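Local coordinates for Ras GTPase-activating-like protein IQGAP2 (PDB 4EZA) that belongs to the IQGAP family of signalling proteins and, through this atypical phosphoinositide-binding domain of pseudo C2 fold, probably attaches to phosphoinositide-bearing membranes, at residues Tyr24-Leu29 against Asn44-Val49; Leu36-Leu41 against Asp98-Asn103; Thr50-Ala55 against Arg65-Gly70; Asp82-Gln87 against Leu106-Leu111. All coordinates share one frame; numbering follows the deposited sequence.

Two antiparallel sheets and a pair of helices carry the four contacts. Contacts 1 and 3 meet in the four-stranded sheet, where strands 22-25 and 49-55 are neighbours, and their centres lie about 11 Å apart. Contact 2 belongs to the three-stranded sheet, its centre about 11 Å from contact 1 and 14 Å from contact 3, with V100 touching F51 between the sheets. Contact 4 pairs helices 80-88 and 104-112, its centre about 21, 17 and 18 Å from those of contacts 1, 2 and 3. Along the sequence, contact 3 falls wholly between the segments of contact 2, while contact 2 interleaves with both 1 and 4, tying early and late elements into one pseudo C2 domain.

Contact 1 of 4, residues Tyr24-Leu29 against Asn44-Val49; sequences YTAAKL and NQFKNV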
loop_
_atom_site.group_PDB
_atom_site.type_symbol
_atom_site.label_atom_id
_atom_site.label_comp_id
_atom_site.label_asym_id
_atom_site.label_seq_id
_atom_site.Cartn_x
_atom_site.Cartn_y
_atom_site.Cartn_z
ATOM N N TYR A 24 3.505 7.538 3.677
ATOM C CA TYR A 24 2.119 7.751 4.107
ATOM C C TYR A 24 1.869 6.987 5.386
ATOM O O TYR A 24 2.303 5.856 5.516
ATOM C CB TYR A 24 1.122 7.257 3.048
ATOM C CG TYR A 24 1.286 7.895 1.693
ATOM C CD1 TYR A 24 0.632 9.094 1.395
ATOM C CD2 TYR A 24 2.103 7.321 0.728
ATOM C CE1 TYR A 24 0.776 9.696 0.160
ATOM C CE2 TYR A 24 2.266 7.933 -0.531
ATOM C CZ TYR A 24 1.594 9.108 -0.793
ATOM O OH TYR A 24 1.727 9.729 -2.015
ATOM N N THR A 25 1.155 7.581 6.328
ATOM C CA THR A 25 0.690 6.792 7.473
ATOM C C THR A 25 -0.513 5.963 7.059
ATOM O O THR A 25 -1.243 6.305 6.087
ATOM C CB THR A 25 0.267 7.638 8.690
ATOM O OG1 THR A 25 -0.902 8.394 8.354
ATOM C CG2 THR A 25 1.400 8.568 9.138
ATOM N N ALA A 26 -0.750 4.880 7.801
ATOM C CA ALA A 26 -1.942 4.072 7.561
ATOM C C ALA A 26 -3.196 4.894 7.812
ATOM O O ALA A 26 -4.205 4.727 7.113
ATOM C CB ALA A 26 -1.915 2.845 8.420
ATOM N N ALA A 27 -3.140 5.788 8.799
ATOM C CA ALA A 27 -4.287 6.651 9.066
ATOM C C ALA A 27 -4.664 7.500 7.842
ATOM O O ALA A 27 -5.842 7.592 7.470
ATOM C CB ALA A 27 -4.023 7.520 10.284
ATOM N N LYS A 28 -3.671 8.106 7.192
ATOM C CA LYS A 28 -3.907 8.902 5.994
ATOM C C LYS A 28 -4.446 8.042 4.839
ATOM O O LYS A 28 -5.430 8.435 4.170
ATOM C CB LYS A 28 -2.621 9.650 5.597
ATOM C CG LYS A 28 -2.663 10.366 4.279
ATOM C CD LYS A 28 -3.686 11.491 4.262
ATOM C CE LYS A 28 -3.230 12.693 5.039
ATOM N NZ LYS A 28 -4.135 13.832 4.746
ATOM N N LEU A 29 -3.852 6.867 4.639
ATOM C CA LEU A 29 -4.340 5.995 3.577
ATOM C C LEU A 29 -5.784 5.526 3.830
ATOM O O LEU A 29 -6.554 5.342 2.894
ATOM C CB LEU A 29 -3.401 4.793 3.377
ATOM C CG LEU A 29 -2.010 5.164 2.859
ATOM C CD1 LEU A 29 -1.351 3.866 2.488
ATOM C CD2 LEU A 29 -2.063 6.104 1.663
ATOM N N ASN A 44 -7.412 3.309 16.019
ATOM C CA ASN A 44 -6.750 4.453 16.624
ATOM C C ASN A 44 -5.222 4.329 16.669
ATOM O O ASN A 44 -4.526 5.276 17.049
ATOM C CB ASN A 44 -7.352 4.807 18.011
ATOM C CG ASN A 44 -7.003 3.798 19.106
ATOM O OD1 ASN A 44 -6.493 2.704 18.855
ATOM N ND2 ASN A 44 -7.315 4.164 20.344
ATOM N N GLN A 45 -4.710 3.170 16.260
ATOM C CA GLN A 45 -3.265 2.918 16.219
ATOM C C GLN A 45 -2.682 3.023 14.803
ATOM O O GLN A 45 -1.481 2.808 14.591
ATOM C CB GLN A 45 -2.939 1.556 16.857
ATOM C CG GLN A 45 -3.264 1.477 18.359
ATOM C CD GLN A 45 -2.356 2.353 19.217
ATOM O OE1 GLN A 45 -1.132 2.273 19.132
ATOM N NE2 GLN A 45 -2.962 3.201 20.053
ATOM N N PHE A 46 -3.529 3.379 13.836
ATOM C CA PHE A 46 -3.095 3.440 12.443
ATOM C C PHE A 46 -1.999 4.481 12.182
ATOM O O PHE A 46 -1.226 4.331 11.243
ATOM C CB PHE A 46 -4.290 3.691 11.512
ATOM C CG PHE A 46 -5.106 2.457 11.192
ATOM C CD1 PHE A 46 -5.011 1.284 11.940
ATOM C CD2 PHE A 46 -6.009 2.500 10.131
ATOM C CE1 PHE A 46 -5.784 0.169 11.629
ATOM C CE2 PHE A 46 -6.785 1.406 9.818
ATOM C CZ PHE A 46 -6.688 0.238 10.576
ATOM N N LYS A 47 -1.937 5.529 13.005
ATOM C CA LYS A 47 -0.863 6.539 12.909
ATOM C C LYS A 47 0.530 5.939 13.110
ATOM O O LYS A 47 1.530 6.515 12.662
ATOM C CB LYS A 47 -1.093 7.663 13.931
ATOM C CG LYS A 47 -1.034 7.190 15.374
ATOM C CD LYS A 47 -1.287 8.294 16.371
ATOM C CE LYS A 47 -1.328 7.709 17.787
ATOM N NZ LYS A 47 -1.790 8.698 18.813
ATOM N N ASN A 48 0.591 4.774 13.762
ATOM C CA ASN A 48 1.865 4.121 14.098
ATOM C C ASN A 48 2.418 3.204 13.016
ATOM O O ASN A 48 3.534 2.663 13.133
ATOM C CB ASN A 48 1.712 3.370 15.414
ATOM C CG ASN A 48 1.556 4.314 16.587
ATOM O OD1 ASN A 48 2.056 5.440 16.544
ATOM N ND2 ASN A 48 0.881 3.865 17.641
ATOM N N VAL A 49 1.629 3.007 11.969
ATOM C CA VAL A 49 2.067 2.285 10.780
ATOM C C VAL A 49 2.304 3.270 9.660
ATOM O O VAL A 49 1.471 4.158 9.410
ATOM C CB VAL A 49 1.022 1.221 10.347
ATOM C CG1 VAL A 49 1.346 0.664 8.982
ATOM C CG2 VAL A 49 0.950 0.113 11.398
#
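A26 and A27, the first two residues of helix 26-32, meet F46 of the 3-10 segment and V49, the first residue of strand 49-55, through two backbone hydrogen bonds. A26 N donates to V49 O at 2.8 Å, fairly straight (161°) but tilted from the carbonyl plane; A27 N reaches F46 O at 3.4 Å in a bond that is weak. These two amides stand at the helix start, with no earlier turn to accept from them. T25, the N-cap residue, accepts from K28 N through OG1, 3.0 Å away, the hydroxyl being set between backbone N and carbonyl carbon (chi1 67°). A C-H...O contact from T25 CA to V49 O, 3.4 Å, adds to that carbonyl.

Apolar packing is by small groups. A26 CB sits 3.9 Å from V49 CB and 4.0 Å from F46 CB, and comes closest to F46 O, at 3.3 Å; A27 CB lies 4.0 Å from F46 CB. The F46 ring leads away from these methyls and meets the ring of H30 edge-to-face. L41 touches both F46 and V49, I38 of strand 35-38 packs on A26, and a backbone hydrogen bond between Y24 and F51 joins strand 22-25 to strand 49-55.

Contact 2 of 4, residues Leu36-Leu41 against Asp98-Asn103; sequences LDIDDL and DKVKVN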
loop_
_atom_site.group_PDB
_atom_site.type_symbol
_atom_site.label_atom_id
_atom_site.label_comp_id
_atom_site.label_asym_id
_atom_site.label_seq_id
_atom_site.Cartn_x
_atom_site.Cartn_y
_atom_site.Cartn_z
ATOM N N LEU A 36 -8.144 -0.231 3.525
ATOM C CA LEU A 36 -9.393 -0.669 4.152
ATOM C C LEU A 36 -9.216 -1.031 5.633
ATOM O O LEU A 36 -9.988 -0.576 6.487
ATOM C CB LEU A 36 -10.022 -1.855 3.396
ATOM C CG LEU A 36 -10.722 -1.532 2.070
ATOM C CD1 LEU A 36 -9.696 -1.207 0.983
ATOM C CD2 LEU A 36 -11.617 -2.667 1.648
ATOM N N ASP A 37 -8.219 -1.859 5.936
ATOM C CA ASP A 37 -8.020 -2.298 7.316
ATOM C C ASP A 37 -6.667 -2.955 7.483
ATOM O O ASP A 37 -6.036 -3.366 6.508
ATOM C CB ASP A 37 -9.127 -3.279 7.719
ATOM C CG ASP A 37 -9.346 -3.357 9.233
ATOM O OD1 ASP A 37 -8.761 -2.580 10.023
ATOM O OD2 ASP A 37 -10.140 -4.230 9.648
ATOM N N ILE A 38 -6.225 -3.026 8.736
ATOM C CA ILE A 38 -5.027 -3.769 9.127
ATOM C C ILE A 38 -5.466 -4.741 10.222
ATOM O O ILE A 38 -5.939 -4.312 11.280
ATOM C CB ILE A 38 -3.906 -2.865 9.659
ATOM C CG1 ILE A 38 -3.445 -1.867 8.589
ATOM C CG2 ILE A 38 -2.708 -3.739 10.116
ATOM C CD1 ILE A 38 -2.513 -0.787 9.088
ATOM N N ASP A 39 -5.334 -6.037 9.931
ATOM C CA ASP A 39 -5.790 -7.077 10.852
ATOM C C ASP A 39 -5.029 -6.941 12.153
ATOM O O ASP A 39 -3.815 -6.674 12.146
ATOM C CB ASP A 39 -5.531 -8.475 10.276
ATOM C CG ASP A 39 -6.278 -8.743 8.977
ATOM O OD1 ASP A 39 -7.376 -8.188 8.770
ATOM O OD2 ASP A 39 -5.763 -9.555 8.166
ATOM N N ASP A 40 -5.752 -7.122 13.263
ATOM C CA ASP A 40 -5.188 -7.136 14.619
ATOM C C ASP A 40 -4.711 -5.785 15.143
ATOM O O ASP A 40 -4.205 -5.710 16.262
ATOM C CB ASP A 40 -4.063 -8.183 14.732
ATOM C CG ASP A 40 -4.568 -9.597 14.542
ATOM O OD1 ASP A 40 -5.719 -9.865 14.951
ATOM O OD2 ASP A 40 -3.806 -10.445 14.015
ATOM N N LEU A 41 -4.883 -4.711 14.372
ATOM C CA LEU A 41 -4.487 -3.388 14.838
ATOM C C LEU A 41 -5.693 -2.496 15.011
ATOM O O LEU A 41 -6.468 -2.313 14.064
ATOM C CB LEU A 41 -3.515 -2.734 13.857
ATOM C CG LEU A 41 -2.879 -1.398 14.235
ATOM C CD1 LEU A 41 -1.949 -1.563 15.429
ATOM C CD2 LEU A 41 -2.130 -0.862 13.050
ATOM N N ASP A 98 0.175 -9.346 4.405
ATOM C CA ASP A 98 -0.648 -10.391 5.009
ATOM C C ASP A 98 -1.852 -9.830 5.770
ATOM O O ASP A 98 -2.937 -10.385 5.694
ATOM C CB ASP A 98 0.194 -11.290 5.929
ATOM C CG ASP A 98 0.743 -12.525 5.211
ATOM O OD1 ASP A 98 0.338 -12.803 4.055
ATOM O OD2 ASP A 98 1.577 -13.238 5.823
ATOM N N LYS A 99 -1.647 -8.717 6.468
ATOM C CA LYS A 99 -2.675 -8.124 7.320
ATOM C C LYS A 99 -3.234 -6.811 6.761
ATOM O O LYS A 99 -4.077 -6.194 7.399
ATOM C CB LYS A 99 -2.112 -7.869 8.723
ATOM C CG LYS A 99 -1.661 -9.130 9.511
ATOM C CD LYS A 99 -1.465 -8.874 11.027
ATOM C CE LYS A 99 -0.127 -8.167 11.381
ATOM N NZ LYS A 99 0.313 -8.309 12.835
ATOM N N VAL A 100 -2.780 -6.388 5.587
ATOM C CA VAL A 100 -3.116 -5.049 5.108
ATOM C C VAL A 100 -3.942 -5.113 3.841
ATOM O O VAL A 100 -3.435 -5.507 2.789
ATOM C CB VAL A 100 -1.845 -4.213 4.850
ATOM C CG1 VAL A 100 -2.214 -2.840 4.348
ATOM C CG2 VAL A 100 -1.004 -4.081 6.148
ATOM N N LYS A 101 -5.215 -4.719 3.943
ATOM C CA LYS A 101 -6.129 -4.733 2.806
ATOM C C LYS A 101 -6.215 -3.357 2.179
ATOM O O LYS A 101 -6.466 -2.372 2.881
ATOM C CB LYS A 101 -7.512 -5.198 3.248
ATOM C CG LYS A 101 -8.424 -5.548 2.109
ATOM C CD LYS A 101 -9.701 -6.152 2.692
ATOM C CE LYS A 101 -10.731 -6.452 1.622
ATOM N NZ LYS A 101 -12.121 -6.517 2.202
ATOM N N VAL A 102 -6.048 -3.308 0.862
ATOM C CA VAL A 102 -6.029 -2.056 0.096
ATOM C C VAL A 102 -6.954 -2.090 -1.104
ATOM O O VAL A 102 -7.319 -3.160 -1.613
ATOM C CB VAL A 102 -4.603 -1.624 -0.376
ATOM C CG1 VAL A 102 -3.660 -1.443 0.819
ATOM C CG2 VAL A 102 -4.034 -2.603 -1.394
ATOM N N ASN A 103 -7.349 -0.907 -1.558
ATOM C CA ASN A 103 -8.169 -0.752 -2.767
ATOM C C ASN A 103 -7.255 -0.636 -3.998
ATOM O O ASN A 103 -6.390 0.244 -4.045
ATOM C CB ASN A 103 -9.085 0.467 -2.595
ATOM C CG ASN A 103 -9.942 0.719 -3.823
ATOM O OD1 ASN A 103 -9.461 1.226 -4.841
ATOM N ND2 ASN A 103 -11.211 0.300 -3.765
HETATM O O HOH W 1 -1.218 -5.665 13.745
HETATM O O HOH W 2 -7.098 -6.456 6.524
HETATM O O HOH W 3 -1.007 -10.255 14.751
#
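The D39 carboxylate lies against the backbone of K99, its OD2 3.5 Å from K99 CA. That oxygen also forms a salt bridge with K95 of strand 93-97, while OD1 is approached by a water that lies near K99 O as well. Bent at chi3 (-79°), the K99 chain carries its CD to 3.4 Å from D39 O and its NZ to two waters, one bridging to D39 O and the other to D40 OD2.

The backbones form an antiparallel ladder in the three-stranded sheet, in which strand 100-103 lies between 35-38 and 93-97. K101 N donates to D37 O at 3.0 Å, and D39 N, 2.8 Å from K99 O on an in-plane lone pair, continues the pairing just past the strands. L36 N also bonds to K101 O, and with L36 and D37 both facing K101 the strand forms a classic beta bulge.

On the buried face I38 and V100 lie side by side, pointing the same way, I38 CG1 4.1 Å from V100 CG2. L36 spreads its branches: CD1 rests 3.5 Å from N103 N, and CD2 meets the extended aliphatic chain of K101, whose CE is 3.9 Å away.

Contact 3 of 4, residues Thr50-Ala55 against Arg65-Gly70; sequences TFDIIA and RSKFLG
D52 and K67 cross obliquely above the face of the sheet they share with T50 and R65, and their ends join in a salt bridge, K67 NZ to D52 OD2 at 3.1 Å. The ammonium comes to the syn side of the carboxylate, 27° out of its plane. K67 gets there by an extended chain beyond CG, leaning diagonally over the ladder from its own partner T50 to D52, two residues on along the same face, so that its CE also lies against OD2. The other oxygen, D52 OD1, is buried without a partner in the model, and the ammonium would probably offset some of the cost of keeping this carboxylate charged.

Beside this pair, R65 bends at chi2 (-79°) and turns its chain towards I54. CD1 of I54 touches R65 CG at 3.7 Å and continues over one face of the guanidinium, 3.8 Å above the plane and offset toward the rim. The polar end of R65 is held from outside the two segments, by salt bridges to D63 and E72, which would help fix the planar group beneath the methyl of I54.

On the opposite face F51 and S66 are paired, with F51 CE1 3.7 Å from S66 OG, and F97 and M96 of the other sheet pack nearby.

Two hydrogen-bonded pairs flank that non-hydrogen-bonded one: K67 N to T50 O at 2.8 Å and R65 N to D52 O at 2.9 Å, each with a return bond. Such alternation marks a regular antiparallel hairpin, strands 49-55 and 61-68, here the central pair of the four-stranded sheet.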
loop_
_atom_site.group_PDB
_atom_site.type_symbol
_atom_site.label_atom_id
_atom_site.label_comp_id
_atom_site.label_asym_id
_atom_site.label_seq_id
_atom_site.Cartn_x
_atom_site.Cartn_y
_atom_site.Cartn_z
ATOM N N THR A 50 3.433 3.112 8.974
ATOM C CA THR A 50 3.747 3.955 7.818
ATOM C C THR A 50 4.100 3.054 6.652
ATOM O O THR A 50 4.573 1.928 6.832
ATOM C CB THR A 50 4.890 4.956 8.132
ATOM O OG1 THR A 50 4.418 5.931 9.063
ATOM C CG2 THR A 50 5.376 5.685 6.886
ATOM N N PHE A 51 3.820 3.540 5.452
ATOM C CA PHE A 51 4.211 2.860 4.223
ATOM C C PHE A 51 5.114 3.769 3.425
ATOM O O PHE A 51 4.762 4.918 3.200
ATOM C CB PHE A 51 2.987 2.484 3.402
ATOM C CG PHE A 51 2.051 1.592 4.128
ATOM C CD1 PHE A 51 2.294 0.219 4.194
ATOM C CD2 PHE A 51 0.930 2.116 4.776
ATOM C CE1 PHE A 51 1.442 -0.615 4.918
ATOM C CE2 PHE A 51 0.083 1.292 5.482
ATOM C CZ PHE A 51 0.329 -0.067 5.556
ATOM N N ASP A 52 6.293 3.266 3.072
ATOM C CA ASP A 52 7.257 3.990 2.238
ATOM C C ASP A 52 7.125 3.441 0.833
ATOM O O ASP A 52 7.181 2.217 0.651
ATOM C CB ASP A 52 8.714 3.755 2.693
ATOM C CG ASP A 52 9.052 4.425 4.022
ATOM O OD1 ASP A 52 8.197 5.132 4.606
ATOM O OD2 ASP A 52 10.207 4.242 4.485
ATOM N N ILE A 53 6.958 4.325 -0.149
ATOM C CA ILE A 53 6.857 3.911 -1.545
ATOM C C ILE A 53 8.093 4.360 -2.282
ATOM O O ILE A 53 8.373 5.550 -2.344
ATOM C CB ILE A 53 5.657 4.539 -2.262
ATOM C CG1 ILE A 53 4.361 4.419 -1.449
ATOM C CG2 ILE A 53 5.542 3.977 -3.688
ATOM C CD1 ILE A 53 3.868 3.049 -1.179
ATOM N N ILE A 54 8.819 3.411 -2.858
ATOM C CA ILE A 54 10.074 3.724 -3.536
ATOM C C ILE A 54 10.048 3.205 -4.974
ATOM O O ILE A 54 9.692 2.046 -5.219
ATOM C CB ILE A 54 11.285 3.138 -2.767
ATOM C CG1 ILE A 54 10.971 3.032 -1.263
ATOM C CG2 ILE A 54 12.526 3.994 -3.000
ATOM C CD1 ILE A 54 11.554 1.803 -0.560
ATOM N N ALA A 55 10.380 4.082 -5.926
ATOM C CA ALA A 55 10.588 3.676 -7.315
ATOM C C ALA A 55 11.778 2.735 -7.383
ATOM O O ALA A 55 12.775 2.930 -6.679
ATOM C CB ALA A 55 10.840 4.896 -8.209
ATOM N N ARG A 65 7.320 -0.539 1.466
ATOM C CA ARG A 65 7.756 -1.029 2.789
ATOM C C ARG A 65 6.722 -0.694 3.851
ATOM O O ARG A 65 6.193 0.427 3.883
ATOM C CB ARG A 65 9.077 -0.378 3.180
ATOM C CG ARG A 65 10.151 -0.395 2.110
ATOM C CD ARG A 65 10.833 -1.733 2.030
ATOM N NE ARG A 65 11.799 -1.780 0.936
ATOM C CZ ARG A 65 13.103 -1.557 1.071
ATOM N NH1 ARG A 65 13.619 -1.272 2.259
ATOM N NH2 ARG A 65 13.897 -1.622 0.011
ATOM N N SER A 66 6.417 -1.672 4.700
ATOM C CA SER A 66 5.493 -1.502 5.819
ATOM C C SER A 66 6.310 -1.359 7.084
ATOM O O SER A 66 7.119 -2.242 7.407
ATOM C CB SER A 66 4.559 -2.720 5.907
ATOM O OG SER A 66 3.678 -2.647 7.021
ATOM N N LYS A 67 6.108 -0.246 7.784
ATOM C CA LYS A 67 6.794 0.018 9.061
ATOM C C LYS A 67 5.841 0.133 10.233
ATOM O O LYS A 67 4.702 0.555 10.092
ATOM C CB LYS A 67 7.635 1.283 8.979
ATOM C CG LYS A 67 8.655 1.267 7.860
ATOM C CD LYS A 67 9.555 2.475 8.030
ATOM C CE LYS A 67 10.835 2.342 7.255
ATOM N NZ LYS A 67 11.543 3.653 7.219
ATOM N N PHE A 68 6.320 -0.262 11.400
ATOM C CA PHE A 68 5.576 -0.090 12.629
ATOM C C PHE A 68 6.531 0.568 13.600
ATOM O O PHE A 68 7.605 0.034 13.891
ATOM C CB PHE A 68 5.073 -1.435 13.177
ATOM C CG PHE A 68 4.383 -1.319 14.495
ATOM C CD1 PHE A 68 3.125 -0.730 14.579
ATOM C CD2 PHE A 68 4.996 -1.765 15.667
ATOM C CE1 PHE A 68 2.463 -0.607 15.813
ATOM C CE2 PHE A 68 4.340 -1.636 16.905
ATOM C CZ PHE A 68 3.083 -1.056 16.971
ATOM N N LEU A 69 6.118 1.722 14.102
ATOM C CA LEU A 69 6.945 2.508 15.010
ATOM C C LEU A 69 8.355 2.665 14.444
ATOM O O LEU A 69 9.348 2.537 15.177
ATOM C CB LEU A 69 6.967 1.881 16.423
ATOM C CG LEU A 69 5.607 1.821 17.139
ATOM C CD1 LEU A 69 5.714 1.129 18.507
ATOM C CD2 LEU A 69 4.966 3.198 17.289
ATOM N N GLY A 70 8.424 2.921 13.139
ATOM C CA GLY A 70 9.693 3.133 12.438
ATOM C C GLY A 70 10.510 1.899 12.090
ATOM O O GLY A 70 11.540 2.012 11.427
#

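Contact 4 of 4, residues Asp82-Gln87 against Leu106-Leu111; sequences DLLQMQ and LLIYLL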
loop_
_atom_site.group_PDB
_atom_site.type_symbol
_atom_site.label_atom_id
_atom_site.label_comp_id
_atom_site.label_asym_id
_atom_site.label_seq_id
_atom_site.Cartn_x
_atom_site.Cartn_y
_atom_site.Cartn_z
ATOM N N ASP A 82 0.450 -5.857 -13.420
ATOM C CA ASP A 82 -0.354 -6.810 -12.631
ATOM C C ASP A 82 -1.545 -6.112 -11.995
ATOM O O ASP A 82 -2.673 -6.631 -11.995
ATOM C CB ASP A 82 0.475 -7.467 -11.531
ATOM C CG ASP A 82 1.504 -8.438 -12.055
ATOM O OD1 ASP A 82 1.351 -8.961 -13.181
ATOM O OD2 ASP A 82 2.479 -8.677 -11.318
ATOM N N LEU A 83 -1.301 -4.924 -11.458
ATOM C CA LEU A 83 -2.381 -4.149 -10.853
ATOM C C LEU A 83 -3.433 -3.759 -11.871
ATOM O O LEU A 83 -4.626 -3.846 -11.596
ATOM C CB LEU A 83 -1.818 -2.898 -10.187
ATOM C CG LEU A 83 -0.892 -3.159 -8.988
ATOM C CD1 LEU A 83 -0.421 -1.805 -8.428
ATOM C CD2 LEU A 83 -1.524 -4.016 -7.885
ATOM N N LEU A 84 -2.994 -3.360 -13.063
ATOM C CA LEU A 84 -3.969 -3.051 -14.109
ATOM C C LEU A 84 -4.791 -4.267 -14.526
ATOM O O LEU A 84 -5.987 -4.155 -14.801
ATOM C CB LEU A 84 -3.305 -2.416 -15.322
ATOM C CG LEU A 84 -2.863 -0.976 -15.106
ATOM C CD1 LEU A 84 -1.951 -0.584 -16.253
ATOM C CD2 LEU A 84 -4.065 -0.060 -15.048
ATOM N N GLN A 85 -4.147 -5.431 -14.562
ATOM C CA GLN A 85 -4.846 -6.657 -14.901
ATOM C C GLN A 85 -5.926 -6.940 -13.863
ATOM O O GLN A 85 -7.061 -7.279 -14.228
ATOM C CB GLN A 85 -3.881 -7.830 -15.007
ATOM C CG GLN A 85 -4.591 -9.066 -15.499
ATOM C CD GLN A 85 -3.773 -10.306 -15.370
ATOM O OE1 GLN A 85 -2.593 -10.326 -15.724
ATOM N NE2 GLN A 85 -4.402 -11.376 -14.873
ATOM N N MET A 86 -5.584 -6.770 -12.585
ATOM C CA MET A 86 -6.571 -6.938 -11.512
ATOM C C MET A 86 -7.763 -6.032 -11.756
ATOM O O MET A 86 -8.916 -6.477 -11.658
ATOM C CB MET A 86 -5.961 -6.582 -10.163
ATOM C CG MET A 86 -4.957 -7.582 -9.714
ATOM S SD MET A 86 -4.322 -7.104 -8.099
ATOM C CE MET A 86 -2.904 -8.186 -8.043
ATOM N N GLN A 87 -7.483 -4.769 -12.080
ATOM C CA GLN A 87 -8.527 -3.773 -12.332
ATOM C C GLN A 87 -9.431 -4.214 -13.482
ATOM O O GLN A 87 -10.655 -4.184 -13.361
ATOM C CB GLN A 87 -7.885 -2.414 -12.608
ATOM C CG GLN A 87 -8.869 -1.358 -13.093
ATOM C CD GLN A 87 -8.176 -0.130 -13.624
ATOM O OE1 GLN A 87 -8.045 0.046 -14.843
ATOM N NE2 GLN A 87 -7.721 0.724 -12.726
ATOM N N LEU A 106 -7.373 2.787 -6.145
ATOM C CA LEU A 106 -6.764 3.908 -5.446
ATOM C C LEU A 106 -5.278 3.689 -5.188
ATOM O O LEU A 106 -4.520 4.661 -5.147
ATOM C CB LEU A 106 -7.521 4.227 -4.156
ATOM C CG LEU A 106 -8.964 4.658 -4.425
ATOM C CD1 LEU A 106 -9.631 4.871 -3.080
ATOM C CD2 LEU A 106 -9.046 5.946 -5.247
ATOM N N LEU A 107 -4.867 2.424 -5.058
ATOM C CA LEU A 107 -3.445 2.102 -4.971
ATOM C C LEU A 107 -2.732 2.461 -6.276
ATOM O O LEU A 107 -1.660 3.044 -6.242
ATOM C CB LEU A 107 -3.246 0.639 -4.612
ATOM C CG LEU A 107 -1.781 0.221 -4.494
ATOM C CD1 LEU A 107 -1.090 0.927 -3.345
ATOM C CD2 LEU A 107 -1.770 -1.292 -4.369
ATOM N N ILE A 108 -3.334 2.135 -7.423
ATOM C CA ILE A 108 -2.737 2.478 -8.717
ATOM C C ILE A 108 -2.503 3.990 -8.783
ATOM O O ILE A 108 -1.403 4.449 -9.149
ATOM C CB ILE A 108 -3.609 1.980 -9.871
ATOM C CG1 ILE A 108 -3.591 0.452 -9.935
ATOM C CG2 ILE A 108 -3.096 2.553 -11.207
ATOM C CD1 ILE A 108 -4.682 -0.129 -10.795
ATOM N N TYR A 109 -3.514 4.761 -8.384
ATOM C CA TYR A 109 -3.403 6.226 -8.400
ATOM C C TYR A 109 -2.318 6.712 -7.435
ATOM O O TYR A 109 -1.534 7.604 -7.777
ATOM C CB TYR A 109 -4.764 6.865 -8.068
ATOM C CG TYR A 109 -4.755 8.386 -7.883
ATOM C CD1 TYR A 109 -4.919 9.230 -8.978
ATOM C CD2 TYR A 109 -4.581 8.974 -6.619
ATOM C CE1 TYR A 109 -4.910 10.622 -8.837
ATOM C CE2 TYR A 109 -4.563 10.364 -6.473
ATOM C CZ TYR A 109 -4.732 11.176 -7.584
ATOM O OH TYR A 109 -4.722 12.555 -7.460
ATOM N N LEU A 110 -2.295 6.154 -6.228
ATOM C CA LEU A 110 -1.282 6.515 -5.241
ATOM C C LEU A 110 0.133 6.305 -5.797
ATOM O O LEU A 110 1.019 7.157 -5.618
ATOM C CB LEU A 110 -1.477 5.709 -3.965
ATOM C CG LEU A 110 -0.634 6.142 -2.771
ATOM C CD1 LEU A 110 -1.251 7.356 -2.158
ATOM C CD2 LEU A 110 -0.541 5.033 -1.762
ATOM N N LEU A 111 0.346 5.171 -6.464
ATOM C CA LEU A 111 1.680 4.818 -6.974
ATOM C C LEU A 111 2.073 5.722 -8.129
ATOM O O LEU A 111 3.266 5.983 -8.323
ATOM C CB LEU A 111 1.724 3.352 -7.408
ATOM C CG LEU A 111 1.584 2.334 -6.276
ATOM C CD1 LEU A 111 1.497 0.954 -6.833
ATOM C CD2 LEU A 111 2.734 2.440 -5.277
#
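L83 overlaps I108, the two side chains sliding past each other in opposite directions, with L83 CB 3.8 Å from I108 CG1. Beyond that, CD1 of L83 runs on to the neighbouring helical turn, where it meets CD1 of L111 at 3.7 Å, the two leucines crossing at about a right angle; L107 CD2 stands farther off at 4.3 Å.

The CG1 of I108 is turned anti to the carbonyl carbon (chi1 -69°), and the terminal CD1 reaches between the backbone and side chains of the partner helix, 3.8 Å from L83 O and 3.7 Å from Q87 NE2. Q87 lies across it at about a right angle, extended beyond CG, and its amide is tied by NE2 to N105 OD1, a bond that helps hold the NE2 end beside the methyl. CD2 of L84 makes a looser approach to the same CD1.

The segments run antiparallel at 150°, with axes 10.5 Å apart, and M94 of strand 93-97 packs on L83. Between the two segments the contact is by aliphatic carbons, so it probably rests on shape fit and burial of apolar surface, with the Q87-N105 hydrogen bond adding a polar tie between the helices at its margin.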